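Local coordinates for AAA ATPase, central region (Enterococcus faecium, PDB 2R9G), which probably hydrolyses ATP as a member of the MgsA family of AAA+ ATPases, of which this is the largely helical C-terminal fragment, at residues G11-H14 with Y15-I18; S19-Q22 with K23-G27; L34-L37 with A38-V41; G44-A47 with S48-R52; L53-I56 with G57-I61. One frame throughout, in Å; residues are numbered along the deposited sequence. Where two conformers were deposited one is given.

Contact 1 (G11-H14 with Y15-I18)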
# COMPACT_ATOMS: atom_id res chain seq x y z
N GLY C 11 -9.51 32.02 17.71
CA GLY C 11 -9.20 33.36 17.21
C GLY C 11 -8.33 33.37 15.96
O GLY C 11 -8.36 34.33 15.18
N ASP C 12 -7.57 32.29 15.76
CA ASP C 12 -6.64 32.18 14.64
C ASP C 12 -7.33 31.86 13.32
O ASP C 12 -8.37 31.21 13.30
CB ASP C 12 -5.58 31.11 14.93
CG ASP C 12 -4.57 31.56 15.97
OD1 ASP C 12 -4.76 31.22 17.15
OD2 ASP C 12 -3.60 32.24 15.61
N ALA C 13 -6.73 32.33 12.23
CA ALA C 13 -7.21 32.02 10.89
C ALA C 13 -6.96 30.54 10.57
O ALA C 13 -6.01 29.94 11.10
CB ALA C 13 -6.53 32.91 9.86
N HIS C 14 -7.81 29.98 9.71
CA HIS C 14 -7.71 28.58 9.31
C HIS C 14 -6.37 28.29 8.62
O HIS C 14 -5.77 27.24 8.83
CB HIS C 14 -8.90 28.15 8.43
CG HIS C 14 -8.82 28.60 7.00
ND1 HIS C 14 -9.23 29.85 6.59
CD2 HIS C 14 -8.38 27.97 5.89
CE1 HIS C 14 -9.04 29.97 5.29
NE2 HIS C 14 -8.53 28.84 4.84
N TYR C 15 -5.89 29.25 7.83
CA TYR C 15 -4.64 29.09 7.10
C TYR C 15 -3.38 29.18 7.98
O TYR C 15 -2.32 28.69 7.58
CB TYR C 15 -4.56 30.03 5.88
CG TYR C 15 -4.86 31.49 6.15
CD1 TYR C 15 -6.04 32.08 5.69
CD2 TYR C 15 -3.95 32.30 6.84
CE1 TYR C 15 -6.32 33.43 5.92
CE2 TYR C 15 -4.21 33.65 7.08
CZ TYR C 15 -5.40 34.21 6.62
OH TYR C 15 -5.65 35.54 6.86
N ASP C 16 -3.50 29.79 9.16
CA ASP C 16 -2.42 29.81 10.15
C ASP C 16 -2.31 28.52 10.95
O ASP C 16 -1.21 28.13 11.36
CB ASP C 16 -2.59 30.99 11.11
CG ASP C 16 -2.18 32.32 10.50
OD1 ASP C 16 -1.40 32.33 9.52
OD2 ASP C 16 -2.64 33.35 11.02
N VAL C 17 -3.45 27.87 11.20
CA VAL C 17 -3.49 26.57 11.87
C VAL C 17 -2.95 25.51 10.91
O VAL C 17 -2.15 24.66 11.31
CB VAL C 17 -4.92 26.19 12.38
CG1 VAL C 17 -4.89 24.90 13.16
CG2 VAL C 17 -5.48 27.29 13.26
N ILE C 18 -3.37 25.61 9.65
CA ILE C 18 -2.93 24.75 8.56
C ILE C 18 -1.41 24.85 8.36
O ILE C 18 -0.73 23.83 8.20
CB ILE C 18 -3.71 25.10 7.23
CG1 ILE C 18 -5.08 24.40 7.19
CG2 ILE C 18 -2.90 24.80 5.98
CD1 ILE C 18 -5.03 22.87 7.16
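Both aromatic residues at the start of helix 14-26 have CG wedged between their own backbone N and carbonyl carbon, with chi1 at 78° in His14 and 51° in Tyr15. In the conformer described, the edge of the Tyr15 ring is thereby turned toward the face of the His14 imidazole in a T-shaped pair, the centroids 5.3 Å apart. His14 was also modelled in a second conformer, so this pair need not be permanent. The methyl of Ala13, the N-cap residue, packs over a face of the phenol, Ala13 CB lying 3.8 Å from the Tyr15 centroid in a CH-pi contact. The Ala13 carbonyl oxygen starts the helical bonding: Val17 N reaches Ala13 O at 3.3 Å, while the bond from Asp16 N is weak. Ile18 N follows, 3.0 Å from His14 O. Asp12 and Asp16 both form salt bridges to Arg131 of the second subunit, Asp16 also to Arg143 of that subunit and Asp12 to Arg39 of its own chain. Asp12 OD2 and Asp16 OD2 are 4.8 Å apart; the arginines probably offset the mutual repulsion and keep both acids ionised, consistent with this acidic helix start helping to hold the second subunit.

Contact 2 (S19-Q22 with K23-G27)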
# COMPACT_ATOMS: atom_id res chain seq x y z
N SER C 19 -0.90 26.08 8.40
CA SER C 19 0.54 26.35 8.30
C SER C 19 1.31 25.75 9.48
O SER C 19 2.30 25.06 9.27
CB SER C 19 0.80 27.86 8.20
OG SER C 19 2.18 28.16 8.20
N ALA C 20 0.83 25.98 10.70
CA ALA C 20 1.46 25.44 11.91
C ALA C 20 1.44 23.91 11.99
O ALA C 20 2.37 23.30 12.51
CB ALA C 20 0.84 26.05 13.14
N PHE C 21 0.36 23.32 11.49
CA PHE C 21 0.21 21.87 11.32
C PHE C 21 1.30 21.27 10.41
O PHE C 21 1.98 20.34 10.82
CB PHE C 21 -1.20 21.57 10.78
CG PHE C 21 -1.52 20.11 10.56
CD1 PHE C 21 -1.38 19.18 11.58
CD2 PHE C 21 -2.02 19.67 9.34
CE1 PHE C 21 -1.70 17.84 11.38
CE2 PHE C 21 -2.35 18.34 9.12
CZ PHE C 21 -2.18 17.42 10.15
N GLN C 22 1.47 21.82 9.20
CA GLN C 22 2.53 21.37 8.29
C GLN C 22 3.94 21.55 8.87
O GLN C 22 4.78 20.65 8.77
CB GLN C 22 2.40 22.03 6.90
CG GLN C 22 3.64 21.86 6.00
CD GLN C 22 3.35 21.73 4.51
OE1 GLN C 22 2.34 22.23 4.01
NE2 GLN C 22 4.25 21.07 3.80
N LYS C 23 4.17 22.71 9.49
CA LYS C 23 5.48 23.04 10.06
C LYS C 23 5.83 22.16 11.27
O LYS C 23 7.00 21.78 11.44
CB LYS C 23 5.55 24.54 10.40
CG LYS C 23 5.57 25.43 9.16
CD LYS C 23 5.36 26.90 9.50
CE LYS C 23 5.68 27.81 8.32
NZ LYS C 23 4.66 27.72 7.24
N SER C 24 4.83 21.82 12.09
CA SER C 24 5.01 20.89 13.21
C SER C 24 5.41 19.48 12.77
O SER C 24 6.32 18.88 13.35
CB SER C 24 3.75 20.80 14.08
OG SER C 24 3.42 22.03 14.69
N ILE C 25 4.73 18.94 11.76
CA ILE C 25 5.03 17.60 11.25
C ILE C 25 6.40 17.58 10.59
O ILE C 25 7.24 16.74 10.94
CB ILE C 25 3.94 17.04 10.29
CG1 ILE C 25 2.58 16.98 10.99
CG2 ILE C 25 4.33 15.65 9.81
CD1 ILE C 25 1.43 16.45 10.15
N ARG C 26 6.64 18.53 9.68
CA ARG C 26 7.95 18.76 9.06
C ARG C 26 9.06 18.87 10.12
O ARG C 26 10.17 18.36 9.94
CB ARG C 26 7.89 20.02 8.19
CG ARG C 26 9.18 20.43 7.47
CD ARG C 26 9.04 21.84 6.89
NE ARG C 26 8.10 21.94 5.78
CZ ARG C 26 7.39 23.03 5.48
NH1 ARG C 26 6.57 23.03 4.43
NH2 ARG C 26 7.49 24.13 6.22
N GLY C 27 8.71 19.49 11.25
CA GLY C 27 9.65 19.72 12.34
C GLY C 27 9.77 18.65 13.40
O GLY C 27 10.43 18.87 14.43
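Phe21 and Ile25 lie side by side and point the same way, one helical turn apart. Ile25 CD1 sits over a face of the phenyl ring, 4.0 Å from its centroid and 28° off the normal, a CH-pi contact directed into the core against Leu53 and Val95. Gln22 and Arg26 slant across each other on another flank of the helix, their amide and guanidinium planes 42° apart. Gln22 CG lies over a face of the guanidinium, and Gln22 NE2 is 3.1 Å from Arg26 NH1; both are donors and serve acceptors elsewhere: Asp60 for the amide, and for the arginine Glu59 and Asp60 of the same chain with Tyr147 of the second subunit. Helix 14-26 thus turns Phe21 and Ile25 into its own helical bundle, while Ser19, Lys23 and Arg26 also reach the second subunit. In the conformer described, of two, Lys23 bends at chi4 (72°), bringing Lys23 NZ to donate to Ser19 OG at 2.7 Å; the same hydroxyl is hydrogen-bonded to Leu130 O of the second subunit. Ser24 OG turns back to Ala20 O at 2.7 Å, and Ser24 N reaches that oxygen from the opposite face of its carbonyl plane.

Contact 3 (L34-L37 with A38-V41)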
# COMPACT_ATOMS: atom_id res chain seq x y z
N LEU C 34 -0.25 17.13 16.77
CA LEU C 34 -1.51 16.58 17.26
C LEU C 34 -2.40 17.67 17.84
O LEU C 34 -3.62 17.60 17.71
CB LEU C 34 -1.26 15.47 18.28
CG LEU C 34 -0.76 14.14 17.68
CD1 LEU C 34 -0.58 13.13 18.78
CD2 LEU C 34 -1.71 13.59 16.61
N HIS C 35 -1.78 18.69 18.43
CA HIS C 35 -2.50 19.87 18.89
C HIS C 35 -3.18 20.59 17.73
O HIS C 35 -4.37 20.91 17.81
CB HIS C 35 -1.58 20.83 19.63
CG HIS C 35 -2.13 22.22 19.73
ND1 HIS C 35 -3.19 22.54 20.55
CD2 HIS C 35 -1.79 23.36 19.09
CE1 HIS C 35 -3.47 23.82 20.41
NE2 HIS C 35 -2.64 24.34 19.53
N TYR C 36 -2.42 20.83 16.65
CA TYR C 36 -2.97 21.50 15.47
C TYR C 36 -3.95 20.65 14.69
O TYR C 36 -4.91 21.18 14.13
CB TYR C 36 -1.88 22.08 14.57
CG TYR C 36 -1.11 23.19 15.26
CD1 TYR C 36 -1.75 24.37 15.64
CD2 TYR C 36 0.23 23.04 15.56
CE1 TYR C 36 -1.05 25.39 16.29
CE2 TYR C 36 0.93 24.03 16.22
CZ TYR C 36 0.29 25.20 16.58
OH TYR C 36 1.02 26.18 17.21
N LEU C 37 -3.73 19.33 14.66
CA LEU C 37 -4.71 18.42 14.07
C LEU C 37 -6.04 18.52 14.82
O LEU C 37 -7.10 18.64 14.20
CB LEU C 37 -4.21 16.96 14.01
CG LEU C 37 -5.20 15.86 13.59
CD1 LEU C 37 -5.87 16.15 12.24
CD2 LEU C 37 -4.54 14.50 13.58
N ALA C 38 -5.95 18.52 16.15
CA ALA C 38 -7.10 18.63 17.03
C ALA C 38 -7.93 19.89 16.78
O ALA C 38 -9.15 19.83 16.75
CB ALA C 38 -6.66 18.57 18.47
N ARG C 39 -7.25 21.02 16.58
CA ARG C 39 -7.89 22.29 16.26
C ARG C 39 -8.59 22.24 14.91
O ARG C 39 -9.67 22.81 14.75
CB ARG C 39 -6.85 23.41 16.24
CG ARG C 39 -6.40 23.82 17.61
CD ARG C 39 -5.27 24.80 17.55
NE ARG C 39 -5.72 26.17 17.32
CZ ARG C 39 -5.00 27.24 17.64
NH1 ARG C 39 -3.81 27.11 18.22
NH2 ARG C 39 -5.48 28.45 17.38
N LEU C 40 -7.97 21.56 13.95
CA LEU C 40 -8.54 21.39 12.63
C LEU C 40 -9.75 20.45 12.63
O LEU C 40 -10.74 20.73 11.97
CB LEU C 40 -7.47 20.88 11.65
CG LEU C 40 -6.38 21.89 11.29
CD1 LEU C 40 -5.28 21.17 10.54
CD2 LEU C 40 -6.93 23.08 10.47
N VAL C 41 -9.64 19.37 13.40
CA VAL C 41 -10.75 18.43 13.61
C VAL C 41 -11.95 19.15 14.23
O VAL C 41 -13.07 19.01 13.75
CB VAL C 41 -10.31 17.20 14.47
CG1 VAL C 41 -11.51 16.44 15.05
CG2 VAL C 41 -9.44 16.25 13.65
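Arg39 packs closely against both His35 and Tyr36, whereas Leu37 and Val41, on another side of helix 30-43, meet through a single pair of methyls. In the tight part, Arg39 NH1 donates to His35 NE2 at 3.3 Å with a fairly straight N-H...N angle of 163°. The imidazole nitrogen lies near the guanidinium plane, while the donor is tilted from the ring plane, and the two planes stand 67° apart. A bend at chi3 (82°) turns the guanidinium toward the imidazole; the methylene before it also touches the ring, Arg39 CD being 3.3 Å from His35 NE2. Toward Tyr36 the arginine runs alongside, pointing the same way, with Arg39 NH1 3.8 Å from Tyr36 CE1. His35 CD2 stands 3.5 Å above the centre of the Tyr36 ring. The far end of the guanidinium is held by salt bridges from Arg39 NH2 to Asp8 and Asp12, and Tyr36 OH bonds to Tyr162 O of the second subunit. The looser side has Leu37 CD1 and Val41 CG2 at 3.8 Å, and Val41 is partly exposed. The i/i+3 and i/i+4 spacing is that of neighbours on an alpha helix, here held between its own helical bundle and a second subunit: Leu37, Leu40 and Val41 pack on Ile49 of helix 46-61, while His35, Tyr36 and Arg39 abut that subunit.

Contact 4 (G44-A47 with S48-R52). With ACT (acetate ion), chain R.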
# COMPACT_ATOMS: atom_id res chain seq x y z
N GLY C 44 -13.61 21.24 11.69
CA GLY C 44 -14.49 20.31 10.97
C GLY C 44 -14.32 20.16 9.47
O GLY C 44 -15.03 19.38 8.84
N ASP C 45 -13.37 20.88 8.88
CA ASP C 45 -13.11 20.75 7.45
C ASP C 45 -12.18 19.55 7.20
O ASP C 45 -10.96 19.70 7.07
CB ASP C 45 -12.54 22.05 6.86
CG ASP C 45 -12.58 22.08 5.33
OD1 ASP C 45 -13.03 21.11 4.69
OD2 ASP C 45 -12.15 23.11 4.77
N LEU C 46 -12.78 18.37 7.15
CA LEU C 46 -12.07 17.10 6.97
C LEU C 46 -11.36 17.02 5.61
O LEU C 46 -10.22 16.56 5.53
CB LEU C 46 -13.02 15.92 7.15
CG LEU C 46 -12.37 14.53 7.11
CD1 LEU C 46 -11.41 14.40 8.27
CD2 LEU C 46 -13.42 13.42 7.10
N ALA C 47 -12.05 17.47 4.55
CA ALA C 47 -11.47 17.49 3.21
C ALA C 47 -10.16 18.27 3.14
O ALA C 47 -9.24 17.86 2.44
CB ALA C 47 -12.47 18.00 2.19
N SER C 48 -10.08 19.38 3.88
CA SER C 48 -8.86 20.18 3.92
C SER C 48 -7.74 19.51 4.72
O SER C 48 -6.58 19.55 4.30
CB SER C 48 -9.13 21.58 4.47
OG SER C 48 -7.91 22.24 4.74
N ILE C 49 -8.09 18.91 5.86
CA ILE C 49 -7.11 18.16 6.66
C ILE C 49 -6.46 17.07 5.80
O ILE C 49 -5.23 16.93 5.78
CB ILE C 49 -7.74 17.49 7.92
CG1 ILE C 49 -8.39 18.53 8.84
CG2 ILE C 49 -6.67 16.72 8.70
CD1 ILE C 49 -9.33 17.95 9.91
N CYS C 50 -7.30 16.33 5.07
CA CYS C 50 -6.87 15.22 4.25
C CYS C 50 -5.93 15.67 3.15
O CYS C 50 -4.90 15.02 2.90
CB CYS C 50 -8.08 14.50 3.66
SG CYS C 50 -9.00 13.52 4.84
N ARG C 51 -6.27 16.79 2.50
CA ARG C 51 -5.47 17.36 1.43
C ARG C 51 -4.11 17.79 1.94
O ARG C 51 -3.09 17.42 1.36
CB ARG C 51 -6.18 18.54 0.77
CG ARG C 51 -7.08 18.15 -0.38
CD ARG C 51 -7.48 19.36 -1.21
NE ARG C 51 -8.20 20.36 -0.43
CZ ARG C 51 -9.51 20.34 -0.19
NH1 ARG C 51 -10.27 19.36 -0.67
NH2 ARG C 51 -10.06 21.30 0.54
N ARG C 52 -4.11 18.55 3.04
CA ARG C 52 -2.87 18.99 3.66
C ARG C 52 -1.99 17.84 4.13
O ARG C 52 -0.77 17.89 3.96
CB ARG C 52 -3.15 19.97 4.78
CG ARG C 52 -2.83 21.40 4.40
CD ARG C 52 -3.96 22.12 3.66
NE ARG C 52 -4.18 21.67 2.29
CZ ARG C 52 -3.40 21.94 1.25
NH1 ARG C 52 -2.30 22.67 1.37
NH2 ARG C 52 -3.73 21.47 0.05
C ACT R . -7.31 23.29 1.75
O ACT R . -8.33 23.28 1.04
OXT ACT R . -6.61 22.26 1.68
CH3 ACT R . -6.93 24.44 2.64
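Gly44 leaves the preceding helix with positive phi (96°), Asp45 forms the centre of an inverse gamma turn and occupies the N-cap position of helix 46-61, and Asp45 O receives the first regular helical bond, from Ile49 N at 3.2 Å. The Asp45 carboxylate swings alongside Ser48, where Asp45 OD2 touches Ser48 CB at 3.4 Å. Leu46 packs one turn on against Cys50, its CG 4.2 Å from Cys50 SG, on the side facing helices 66-82 and 88-100. Arg51 folds back through a bend at chi3 (-60°), laying one face of its guanidinium over the Ala47 carbonyl; Ala47 O is 3.5 Å above the plane, close to its centre. That same oxygen accepts the backbone bond from Arg51 N. An acetate ion, probably from the crystallisation liquor, lies at the guanidinium edge: Arg51 NH2 donates to acetate O at 2.7 Å, and Arg51 NE to acetate OXT at 3.3 Å. In the conformer described, Arg52 NE also comes very near OXT, although this residue has an alternate position; Arg52 NH2 forms a salt bridge to Glu86 of the third subunit. Bonded by one guanidinium to both of its oxygens, the acetate probably has its charge offset by Arg51, the part of Arg52 being doubtful; it marks a cationic patch where an anion can sit.

Contact 5 (L53-I56 with G57-I61)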
# COMPACT_ATOMS: atom_id res chain seq x y z
N LEU C 53 -2.60 16.80 4.70
CA LEU C 53 -1.84 15.63 5.14
C LEU C 53 -1.11 14.90 4.01
O LEU C 53 0.03 14.50 4.19
CB LEU C 53 -2.73 14.65 5.93
CG LEU C 53 -2.04 13.91 7.08
CD1 LEU C 53 -0.95 14.76 7.72
CD2 LEU C 53 -3.07 13.57 8.12
N MET C 54 -1.76 14.76 2.85
CA MET C 54 -1.10 14.17 1.67
C MET C 54 0.05 15.03 1.14
O MET C 54 1.08 14.49 0.74
CB MET C 54 -2.11 13.86 0.54
CG MET C 54 -3.06 12.69 0.84
SD MET C 54 -4.26 12.29 -0.44
CE MET C 54 -5.33 13.72 -0.43
N VAL C 55 -0.12 16.36 1.16
CA VAL C 55 0.95 17.29 0.78
C VAL C 55 2.16 17.13 1.70
O VAL C 55 3.28 17.00 1.21
CB VAL C 55 0.48 18.78 0.78
CG1 VAL C 55 1.68 19.74 0.64
CG2 VAL C 55 -0.50 19.03 -0.34
N ILE C 56 1.92 17.12 3.01
CA ILE C 56 2.99 17.03 4.01
C ILE C 56 3.82 15.75 3.84
O ILE C 56 5.04 15.82 3.72
CB ILE C 56 2.45 17.14 5.47
CG1 ILE C 56 1.83 18.51 5.72
CG2 ILE C 56 3.57 16.91 6.46
CD1 ILE C 56 0.80 18.52 6.85
N GLY C 57 3.14 14.61 3.76
CA GLY C 57 3.79 13.31 3.62
C GLY C 57 4.68 13.23 2.40
O GLY C 57 5.79 12.70 2.46
N TYR C 58 4.21 13.78 1.30
CA TYR C 58 4.96 13.76 0.06
C TYR C 58 5.98 14.89 -0.08
O TYR C 58 6.96 14.74 -0.81
CB TYR C 58 4.03 13.76 -1.14
CG TYR C 58 3.34 12.43 -1.41
CD1 TYR C 58 4.05 11.34 -1.90
CD2 TYR C 58 1.97 12.29 -1.23
CE1 TYR C 58 3.41 10.13 -2.18
CE2 TYR C 58 1.32 11.09 -1.50
CZ TYR C 58 2.04 10.02 -1.96
OH TYR C 58 1.38 8.84 -2.23
N GLU C 59 5.73 16.02 0.57
CA GLU C 59 6.66 17.15 0.51
C GLU C 59 7.81 16.96 1.48
O GLU C 59 8.97 17.04 1.10
CB GLU C 59 5.94 18.47 0.82
CG GLU C 59 6.78 19.70 0.61
CD GLU C 59 6.08 20.99 1.01
OE1 GLU C 59 4.89 21.19 0.65
OE2 GLU C 59 6.73 21.82 1.68
N ASP C 60 7.46 16.67 2.73
CA ASP C 60 8.44 16.73 3.81
C ASP C 60 9.00 15.39 4.22
O ASP C 60 10.12 15.32 4.73
CB ASP C 60 7.84 17.48 5.00
CG ASP C 60 7.56 18.94 4.68
OD1 ASP C 60 8.47 19.62 4.16
OD2 ASP C 60 6.43 19.42 4.93
N ILE C 61 8.25 14.32 3.99
CA ILE C 61 8.72 12.98 4.32
C ILE C 61 9.27 12.36 3.04
O ILE C 61 10.46 12.08 2.97
CB ILE C 61 7.65 12.13 5.08
CG1 ILE C 61 7.60 12.53 6.56
CG2 ILE C 61 7.93 10.63 4.98
CD1 ILE C 61 6.86 13.86 6.87
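This is an intrahelical contact over the closing turns of helix 46-61, wholly buried, in which side chains meet carbonyl oxygens and methyls one turn away. Tyr58 sets the edge of its ring against the backbone, Tyr58 CD2 lying 3.1 Å from Met54 O near the ring plane, while Tyr58 N donates to that same oxygen at 3.3 Å. Val55 and Glu59 run side by side in one direction. With CG anti to the backbone N (chi1 -173°) and the chain extended beyond it, Glu59 carries its carboxylate past the valine, placing Glu59 OE1 3.5 Å from Val55 CG1. Ile56 and Asp60 lie aslant to each other, and Ile56 CG2 comes to 4.1 Å from Asp60 OD2. Glu59 N to Val55 O and Asp60 N to Ile56 O are both 2.7 Å; over 57-61 the helix takes a wider, pi-type turn. The acids have their main partners beyond the helix: Glu59 and Asp60 both pair with Arg26, and Asp60 OD1 is also hydrogen-bonded to His151 of the second subunit. Around this end, Leu53 reaches helix 88-100, Met54 and Tyr58 lie on helix 66-82, Ile56 meets helix 14-26 at Ile25, and Val55 faces Leu82 of the third subunit.

In the fold
The five contacts lie on three consecutive helices and the loop before the first. Contacts 1 and 2, their centres about 13 Å apart, adjoin along helix 14-26, and contacts 4 and 5, with centres about 14 Å apart, adjoin along helix 46-61. Contact 3 lies on helix 30-43, its centre about 11 Å from those of contacts 1, 2 and 4. Ile49 of contact 4 packs on Leu37 of contact 3, with Leu37 CD1 3.7 Å from Ile49 CG2. Contacts 2 and 5 are joined by charge, Arg26 NE lying 2.9 Å from Asp60 OD1. The side chain of Ile18 of contact 1 comes to about 5 Å from the acetate of contact 4 and packs against Arg52. Contacts 1, 2 and 3 touch the second subunit, contact 4 the third, and contact 5 both.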